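Local structure of transcarboxylase 5S subunit (Propionibacterium freudenreichii subsp. shermanii, 1RQB) at residues Val123-Phe137 with Ala149-Thr163. The protein transfers a carboxyl group from the biotin of the 1.3S subunit to pyruvate, forming oxaloacetate, and binds one cobalt ion per subunit. Residues are numbered along the deposited sequence; the frame is centred on the assembly and turned at random.
Sequences VDKSAENGMDVFRVF and AMAAVKKAGKHAQGT
Val136 of strand 133-136 packs on Met150 and bonds through its backbone N to Gln161 O of the parallel strand 159-163. Helix 144-155 joins the strands, a beta-alpha-beta crossover of the TIM barrel. Val136 points to the helix side of the sheet. CG2 of Val136 meets CG of Met150 at 3.7 Å, and its CG1 touches CB of Ala149.

On the other face, inside the barrel, Gln161 and Arg135 lie side by side and point the same way. Gln161 is extended, with CG anti to the backbone N (chi1 -176°), which carries OE1 to the side of the guanidinium. OE1 of Gln161 accepts from Arg135 NE at 2.8 Å and from Arg135 NH2 at 3.0 Å. The amide and guanidinium planes are 23° apart. Gln161 NE2 bonds to Ser191.

Just before the strand, Lys158 lays its CB 3.6 Å from CE1 of Phe134, at the ring edge. Val153 CG2 makes a CH-pi contact over one ring face, offset toward the rim. Leu99 N and Arg91 hold Asp132 OD2; a water links its OD1 to Lys158 NZ.

Arg135 touches the cobalt ligand His226. The two bonds to Gln161 and a salt bridge to Asp250 hold its guanidinium there.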
ATOM      1  N   VAL A 123      11.512 -34.458  -3.047  1.00 13.81           N
ATOM      2  CA  VAL A 123      10.453 -34.314  -2.039  1.00 12.82           C
ATOM      3  C   VAL A 123      10.832 -35.083  -0.772  1.00 17.16           C
ATOM      4  O   VAL A 123      10.670 -34.582   0.340  1.00 13.63           O
ATOM      5  CB  VAL A 123       9.109 -34.799  -2.603  1.00 13.48           C
ATOM      6  CG1 VAL A 123       8.067 -34.861  -1.510  1.00 15.07           C
ATOM      7  CG2 VAL A 123       8.669 -33.867  -3.713  1.00 17.05           C
ATOM      8  N   ASP A 124      11.362 -36.293  -0.945  1.00 14.50           N
ATOM      9  CA  ASP A 124      11.766 -37.116   0.206  1.00 16.93           C
ATOM     10  C   ASP A 124      12.814 -36.389   1.054  1.00 16.53           C
ATOM     11  O   ASP A 124      12.689 -36.342   2.276  1.00 15.10           O
ATOM     12  CB  ASP A 124      12.311 -38.475  -0.268  1.00 21.90           C
ATOM     13  CG  ASP A 124      12.904 -39.294   0.870  1.00 34.29           C
ATOM     14  OD1 ASP A 124      14.148 -39.304   1.011  1.00 41.54           O
ATOM     15  OD2 ASP A 124      12.130 -39.917   1.632  1.00 37.49           O
ATOM     16  N   LYS A 125      13.853 -35.831   0.432  1.00 13.54           N
ATOM     17  CA  LYS A 125      14.899 -35.120   1.185  1.00 15.29           C
ATOM     18  C   LYS A 125      14.368 -33.820   1.792  1.00 15.40           C
ATOM     19  O   LYS A 125      14.776 -33.431   2.885  1.00 15.93           O
ATOM     20  CB  LYS A 125      16.122 -34.839   0.299  1.00 19.52           C
ATOM     21  CG  LYS A 125      16.980 -36.077   0.060  1.00 25.90           C
ATOM     22  CD  LYS A 125      17.543 -36.542   1.407  1.00 24.78           C
ATOM     23  CE  LYS A 125      18.359 -37.811   1.288  1.00 33.70           C
ATOM     24  NZ  LYS A 125      18.808 -38.281   2.630  1.00 32.23           N
ATOM     25  N   SER A 126      13.484 -33.130   1.079  1.00 12.05           N
ATOM     26  CA  SER A 126      12.884 -31.902   1.623  1.00 11.66           C
ATOM     27  C   SER A 126      12.134 -32.240   2.913  1.00 13.54           C
ATOM     28  O   SER A 126      12.294 -31.576   3.936  1.00 13.14           O
ATOM     29  CB  SER A 126      11.903 -31.302   0.612  1.00 13.72           C
ATOM     30  OG  SER A 126      12.595 -30.755  -0.498  1.00 16.84           O
ATOM     31  N   ALA A 127      11.318 -33.289   2.863  1.00 12.52           N
ATOM     32  CA  ALA A 127      10.542 -33.717   4.038  1.00 19.08           C
ATOM     33  C   ALA A 127      11.482 -34.172   5.157  1.00 20.42           C
ATOM     34  O   ALA A 127      11.291 -33.842   6.327  1.00 18.64           O
ATOM     35  CB  ALA A 127       9.604 -34.863   3.656  1.00 21.22           C
ATOM     36  N   GLU A 128      12.503 -34.931   4.790  1.00 19.22           N
ATOM     37  CA  GLU A 128      13.460 -35.456   5.776  1.00 22.26           C
ATOM     38  C   GLU A 128      14.173 -34.311   6.497  1.00 22.90           C
ATOM     39  O   GLU A 128      14.471 -34.410   7.687  1.00 19.73           O
ATOM     40  CB  GLU A 128      14.500 -36.325   5.073  1.00 23.44           C
ATOM     41  CG  GLU A 128      15.475 -37.014   6.002  1.00 32.36           C
ATOM     42  CD  GLU A 128      16.529 -37.785   5.235  1.00 39.12           C
ATOM     43  OE1 GLU A 128      16.172 -38.438   4.229  1.00 44.15           O
ATOM     44  OE2 GLU A 128      17.712 -37.742   5.638  1.00 45.16           O
ATOM     45  N   ASN A 129      14.446 -33.228   5.777  1.00 20.23           N
ATOM     46  CA  ASN A 129      15.175 -32.094   6.361  1.00 17.48           C
ATOM     47  C   ASN A 129      14.245 -31.119   7.090  1.00 24.12           C
ATOM     48  O   ASN A 129      14.706 -30.117   7.635  1.00 21.12           O
ATOM     49  CB  ASN A 129      16.004 -31.411   5.274  1.00 19.10           C
ATOM     50  CG  ASN A 129      17.315 -32.148   5.009  1.00 22.68           C
ATOM     51  OD1 ASN A 129      18.194 -32.176   5.867  1.00 23.13           O
ATOM     52  ND2 ASN A 129      17.437 -32.769   3.837  1.00 19.57           N
ATOM     53  N   GLY A 130      12.943 -31.417   7.119  1.00 19.67           N
ATOM     54  CA  GLY A 130      12.015 -30.572   7.857  1.00 23.61           C
ATOM     55  C   GLY A 130      10.810 -29.898   7.214  1.00 19.85           C
ATOM     56  O   GLY A 130       9.991 -29.322   7.929  1.00 19.24           O
HETATM   57  N   MSE A 131      10.662 -29.974   5.898  1.00 17.55           N
HETATM   58  CA  MSE A 131       9.539 -29.290   5.239  1.00 17.10           C
HETATM   59  C   MSE A 131       8.208 -29.907   5.681  1.00 19.81           C
HETATM   60  O   MSE A 131       8.076 -31.128   5.748  1.00 21.56           O
HETATM   61  CB  MSE A 131       9.705 -29.384   3.726  1.00 19.22           C
HETATM   62  CG  MSE A 131       8.762 -28.488   2.974  1.00 22.65           C
HETATM   63 SE   MSE A 131       8.952 -26.677   3.660  1.00 35.19          SE
HETATM   64  CE  MSE A 131      10.801 -26.373   3.284  1.00 23.45           C
ATOM     65  N   ASP A 132       7.210 -29.064   5.962  1.00 15.98           N
ATOM     66  CA  ASP A 132       5.900 -29.539   6.434  1.00 18.12           C
ATOM     67  C   ASP A 132       4.817 -29.368   5.366  1.00 18.38           C
ATOM     68  O   ASP A 132       4.041 -30.287   5.104  1.00 17.12           O
ATOM     69  CB  ASP A 132       5.453 -28.760   7.687  1.00 14.28           C
ATOM     70  CG  ASP A 132       6.355 -28.994   8.886  1.00 23.39           C
ATOM     71  OD1 ASP A 132       6.522 -30.171   9.282  1.00 23.51           O
ATOM     72  OD2 ASP A 132       6.890 -28.004   9.440  1.00 18.01           O
ATOM     73  N   VAL A 133       4.747 -28.178   4.775  1.00 14.27           N
ATOM     74  CA  VAL A 133       3.718 -27.885   3.767  1.00 12.08           C
ATOM     75  C   VAL A 133       4.389 -27.649   2.413  1.00 12.23           C
ATOM     76  O   VAL A 133       5.323 -26.857   2.294  1.00 12.98           O
ATOM     77  CB  VAL A 133       2.904 -26.613   4.151  1.00 12.18           C
ATOM     78  CG1 VAL A 133       1.855 -26.315   3.082  1.00 13.66           C
ATOM     79  CG2 VAL A 133       2.232 -26.805   5.512  1.00 16.48           C
ATOM     80  N   PHE A 134       3.906 -28.352   1.400  1.00  8.10           N
ATOM     81  CA  PHE A 134       4.458 -28.202   0.047  1.00  7.89           C
ATOM     82  C   PHE A 134       3.411 -27.570  -0.873  1.00 10.44           C
ATOM     83  O   PHE A 134       2.398 -28.189  -1.198  1.00 12.53           O
ATOM     84  CB  PHE A 134       4.841 -29.563  -0.545  1.00 12.04           C
ATOM     85  CG  PHE A 134       6.006 -30.234   0.145  1.00 12.81           C
ATOM     86  CD1 PHE A 134       5.838 -30.879   1.369  1.00 14.90           C
ATOM     87  CD2 PHE A 134       7.260 -30.265  -0.467  1.00 13.94           C
ATOM     88  CE1 PHE A 134       6.917 -31.562   1.978  1.00 14.16           C
ATOM     89  CE2 PHE A 134       8.335 -30.936   0.120  1.00 13.31           C
ATOM     90  CZ  PHE A 134       8.159 -31.590   1.348  1.00 12.91           C
ATOM     91  N   ARG A 135       3.638 -26.333  -1.282  1.00 10.80           N
ATOM     92  CA  ARG A 135       2.705 -25.706  -2.228  1.00 10.34           C
ATOM     93  C   ARG A 135       3.195 -26.070  -3.630  1.00  9.74           C
ATOM     94  O   ARG A 135       4.194 -25.538  -4.113  1.00 12.42           O
ATOM     95  CB  ARG A 135       2.656 -24.189  -2.026  1.00 10.13           C
ATOM     96  CG  ARG A 135       1.787 -23.462  -3.067  1.00 12.87           C
ATOM     97  CD  ARG A 135       1.639 -21.978  -2.729  1.00 13.73           C
ATOM     98  NE  ARG A 135       0.845 -21.782  -1.520  1.00 11.76           N
ATOM     99  CZ  ARG A 135       0.686 -20.614  -0.905  1.00 15.94           C
ATOM    100  NH1 ARG A 135       1.282 -19.525  -1.379  1.00 14.02           N
ATOM    101  NH2 ARG A 135      -0.095 -20.530   0.161  1.00 15.88           N
ATOM    102  N   VAL A 136       2.505 -27.008  -4.267  1.00  9.56           N
ATOM    103  CA  VAL A 136       2.915 -27.483  -5.597  1.00 10.27           C
ATOM    104  C   VAL A 136       2.139 -26.728  -6.676  1.00 12.67           C
ATOM    105  O   VAL A 136       0.911 -26.680  -6.631  1.00 14.56           O
ATOM    106  CB  VAL A 136       2.627 -28.996  -5.745  1.00 13.18           C
ATOM    107  CG1 VAL A 136       3.195 -29.507  -7.062  1.00  9.81           C
ATOM    108  CG2 VAL A 136       3.246 -29.760  -4.569  1.00 12.47           C
ATOM    109  N   PHE A 137       2.844 -26.134  -7.640  1.00  9.97           N
ATOM    110  CA  PHE A 137       2.125 -25.410  -8.698  1.00 12.74           C
ATOM    111  C   PHE A 137       2.729 -25.698 -10.074  1.00 15.74           C
ATOM    112  O   PHE A 137       3.801 -26.289 -10.207  1.00 13.60           O
ATOM    113  CB  PHE A 137       2.103 -23.890  -8.408  1.00 11.93           C
ATOM    114  CG  PHE A 137       3.347 -23.143  -8.841  1.00 14.92           C
ATOM    115  CD1 PHE A 137       3.324 -22.331  -9.969  1.00 16.24           C
ATOM    116  CD2 PHE A 137       4.533 -23.250  -8.123  1.00 14.14           C
ATOM    117  CE1 PHE A 137       4.468 -21.631 -10.382  1.00 16.64           C
ATOM    118  CE2 PHE A 137       5.681 -22.559  -8.524  1.00 11.63           C
ATOM    119  CZ  PHE A 137       5.650 -21.749  -9.652  1.00 15.84           C
ATOM    120  N   ALA A 149       4.530 -34.947  -7.928  1.00 12.81           N
ATOM    121  CA  ALA A 149       5.135 -34.278  -6.767  1.00 13.47           C
ATOM    122  C   ALA A 149       4.193 -34.400  -5.568  1.00 15.17           C
ATOM    123  O   ALA A 149       4.613 -34.668  -4.443  1.00 14.03           O
ATOM    124  CB  ALA A 149       5.386 -32.791  -7.084  1.00 11.10           C
HETATM  125  N   MSE A 150       2.905 -34.238  -5.819  1.00 16.11           N
HETATM  126  CA  MSE A 150       1.942 -34.299  -4.712  1.00 19.53           C
HETATM  127  C   MSE A 150       1.807 -35.713  -4.147  1.00 18.22           C
HETATM  128  O   MSE A 150       1.568 -35.875  -2.952  1.00 17.25           O
HETATM  129  CB  MSE A 150       0.610 -33.755  -5.159  1.00 23.01           C
HETATM  130  CG  MSE A 150       0.767 -32.302  -5.436  1.00 28.78           C
HETATM  131 SE   MSE A 150      -0.839 -31.478  -5.046  1.00 55.53          SE
HETATM  132  CE  MSE A 150      -1.442 -31.657  -6.791  1.00  6.70           C
ATOM    133  N   ALA A 151       1.940 -36.723  -4.994  1.00 11.85           N
ATOM    134  CA  ALA A 151       1.871 -38.102  -4.489  1.00 14.96           C
ATOM    135  C   ALA A 151       3.093 -38.347  -3.601  1.00 14.00           C
ATOM    136  O   ALA A 151       3.017 -39.032  -2.582  1.00 12.74           O
ATOM    137  CB  ALA A 151       1.865 -39.095  -5.648  1.00 11.98           C
ATOM    138  N   ALA A 152       4.223 -37.777  -4.008  1.00 18.98           N
ATOM    139  CA  ALA A 152       5.466 -37.924  -3.237  1.00 15.88           C
ATOM    140  C   ALA A 152       5.315 -37.209  -1.892  1.00 16.08           C
ATOM    141  O   ALA A 152       5.832 -37.660  -0.871  1.00 13.62           O
ATOM    142  CB  ALA A 152       6.638 -37.351  -4.022  1.00 14.67           C
ATOM    143  N   VAL A 153       4.597 -36.091  -1.878  1.00 12.86           N
ATOM    144  CA  VAL A 153       4.403 -35.366  -0.614  1.00 11.43           C
ATOM    145  C   VAL A 153       3.534 -36.202   0.329  1.00 14.65           C
ATOM    146  O   VAL A 153       3.803 -36.284   1.527  1.00 15.53           O
ATOM    147  CB  VAL A 153       3.762 -33.977  -0.867  1.00 13.08           C
ATOM    148  CG1 VAL A 153       3.351 -33.332   0.449  1.00 10.31           C
ATOM    149  CG2 VAL A 153       4.763 -33.087  -1.593  1.00  9.83           C
ATOM    150  N   LYS A 154       2.495 -36.834  -0.214  1.00 14.95           N
ATOM    151  CA  LYS A 154       1.605 -37.671   0.605  1.00 18.88           C
ATOM    152  C   LYS A 154       2.381 -38.885   1.125  1.00 18.39           C
ATOM    153  O   LYS A 154       2.186 -39.322   2.257  1.00 19.67           O
ATOM    154  CB  LYS A 154       0.390 -38.139  -0.213  1.00 21.83           C
ATOM    155  CG  LYS A 154      -0.475 -37.003  -0.744  1.00 31.58           C
ATOM    156  CD  LYS A 154      -0.962 -36.100   0.392  1.00 35.98           C
ATOM    157  CE  LYS A 154      -1.784 -36.879   1.416  1.00 41.98           C
ATOM    158  NZ  LYS A 154      -2.160 -36.061   2.609  1.00 41.79           N
ATOM    159  N   LYS A 155       3.255 -39.431   0.288  1.00 19.49           N
ATOM    160  CA  LYS A 155       4.072 -40.588   0.680  1.00 23.56           C
ATOM    161  C   LYS A 155       4.920 -40.215   1.898  1.00 25.60           C
ATOM    162  O   LYS A 155       5.085 -41.010   2.821  1.00 25.70           O
ATOM    163  CB  LYS A 155       5.007 -40.999  -0.463  1.00 26.10           C
ATOM    164  CG  LYS A 155       5.932 -42.171  -0.098  1.00 31.96           C
ATOM    165  CD  LYS A 155       6.924 -42.505  -1.207  1.00 35.84           C
ATOM    166  CE  LYS A 155       6.221 -42.881  -2.508  1.00 41.76           C
ATOM    167  NZ  LYS A 155       7.173 -43.414  -3.527  1.00 43.29           N
ATOM    168  N   ALA A 156       5.444 -38.992   1.899  1.00 23.15           N
ATOM    169  CA  ALA A 156       6.297 -38.521   2.999  1.00 21.22           C
ATOM    170  C   ALA A 156       5.452 -38.154   4.220  1.00 19.18           C
ATOM    171  O   ALA A 156       5.987 -37.797   5.268  1.00 22.36           O
ATOM    172  CB  ALA A 156       7.117 -37.320   2.545  1.00 21.09           C
ATOM    173  N   GLY A 157       4.134 -38.236   4.083  1.00 19.08           N
ATOM    174  CA  GLY A 157       3.248 -37.909   5.185  1.00 21.43           C
ATOM    175  C   GLY A 157       3.126 -36.413   5.464  1.00 22.42           C
ATOM    176  O   GLY A 157       2.727 -36.007   6.554  1.00 20.38           O
ATOM    177  N   LYS A 158       3.450 -35.589   4.476  1.00 18.34           N
ATOM    178  CA  LYS A 158       3.390 -34.132   4.662  1.00 13.99           C
ATOM    179  C   LYS A 158       2.109 -33.563   4.047  1.00 17.88           C
ATOM    180  O   LYS A 158       1.296 -34.294   3.484  1.00 13.98           O
ATOM    181  CB  LYS A 158       4.639 -33.481   4.062  1.00 15.80           C
ATOM    182  CG  LYS A 158       5.927 -34.027   4.686  1.00 18.99           C
ATOM    183  CD  LYS A 158       5.918 -33.889   6.207  1.00 16.63           C
ATOM    184  CE  LYS A 158       7.197 -34.463   6.822  1.00 18.15           C
ATOM    185  NZ  LYS A 158       7.191 -34.413   8.322  1.00 23.89           N
ATOM    186  N   HIS A 159       1.945 -32.247   4.165  1.00 15.38           N
ATOM    187  CA  HIS A 159       0.741 -31.553   3.684  1.00 16.26           C
ATOM    188  C   HIS A 159       0.931 -31.124   2.228  1.00 16.31           C
ATOM    189  O   HIS A 159       1.821 -30.332   1.922  1.00 11.72           O
ATOM    190  CB  HIS A 159       0.490 -30.317   4.559  1.00 15.96           C
ATOM    191  CG  HIS A 159      -0.764 -29.570   4.220  1.00 16.00           C
ATOM    192  ND1 HIS A 159      -1.827 -29.475   5.091  1.00 17.36           N
ATOM    193  CD2 HIS A 159      -1.119 -28.874   3.112  1.00 16.77           C
ATOM    194  CE1 HIS A 159      -2.785 -28.752   4.533  1.00 19.67           C
ATOM    195  NE2 HIS A 159      -2.379 -28.375   3.334  1.00 18.12           N
ATOM    196  N   ALA A 160       0.079 -31.627   1.337  1.00 12.68           N
ATOM    197  CA  ALA A 160       0.187 -31.279  -0.087  1.00 14.48           C
ATOM    198  C   ALA A 160      -0.840 -30.194  -0.418  1.00 15.39           C
ATOM    199  O   ALA A 160      -2.048 -30.397  -0.303  1.00 13.14           O
ATOM    200  CB  ALA A 160      -0.061 -32.505  -0.956  1.00 18.93           C
ATOM    201  N   GLN A 161      -0.346 -29.040  -0.830  1.00 14.69           N
ATOM    202  CA  GLN A 161      -1.240 -27.931  -1.184  1.00 10.21           C
ATOM    203  C   GLN A 161      -1.200 -27.738  -2.701  1.00 12.82           C
ATOM    204  O   GLN A 161      -0.206 -27.265  -3.251  1.00 14.99           O
ATOM    205  CB  GLN A 161      -0.794 -26.665  -0.446  1.00 12.63           C
ATOM    206  CG  GLN A 161      -1.701 -25.483  -0.654  1.00 13.26           C
ATOM    207  CD  GLN A 161      -1.425 -24.371   0.350  1.00 18.10           C
ATOM    208  OE1 GLN A 161      -0.675 -23.437   0.072  1.00 19.35           O
ATOM    209  NE2 GLN A 161      -2.017 -24.480   1.526  1.00 18.62           N
ATOM    210  N   GLY A 162      -2.285 -28.138  -3.368  1.00 14.28           N
ATOM    211  CA  GLY A 162      -2.374 -28.018  -4.819  1.00 14.53           C
ATOM    212  C   GLY A 162      -2.637 -26.564  -5.144  1.00 13.73           C
ATOM    213  O   GLY A 162      -3.460 -25.928  -4.487  1.00 15.86           O
ATOM    214  N   THR A 163      -2.001 -26.051  -6.186  1.00 14.98           N
ATOM    215  CA  THR A 163      -2.122 -24.617  -6.487  1.00 13.34           C
ATOM    216  C   THR A 163      -2.802 -24.334  -7.826  1.00 14.38           C
ATOM    217  O   THR A 163      -2.588 -25.022  -8.823  1.00 16.84           O
ATOM    218  CB  THR A 163      -0.739 -23.970  -6.573  1.00 16.62           C
ATOM    219  OG1 THR A 163      -0.038 -24.194  -5.350  1.00 16.06           O
ATOM    220  CG2 THR A 163      -0.859 -22.476  -6.830  1.00 15.22           C
TER
HETATM  221  O   HOH W   1       4.882 -32.221   9.152  1.00 31.28           O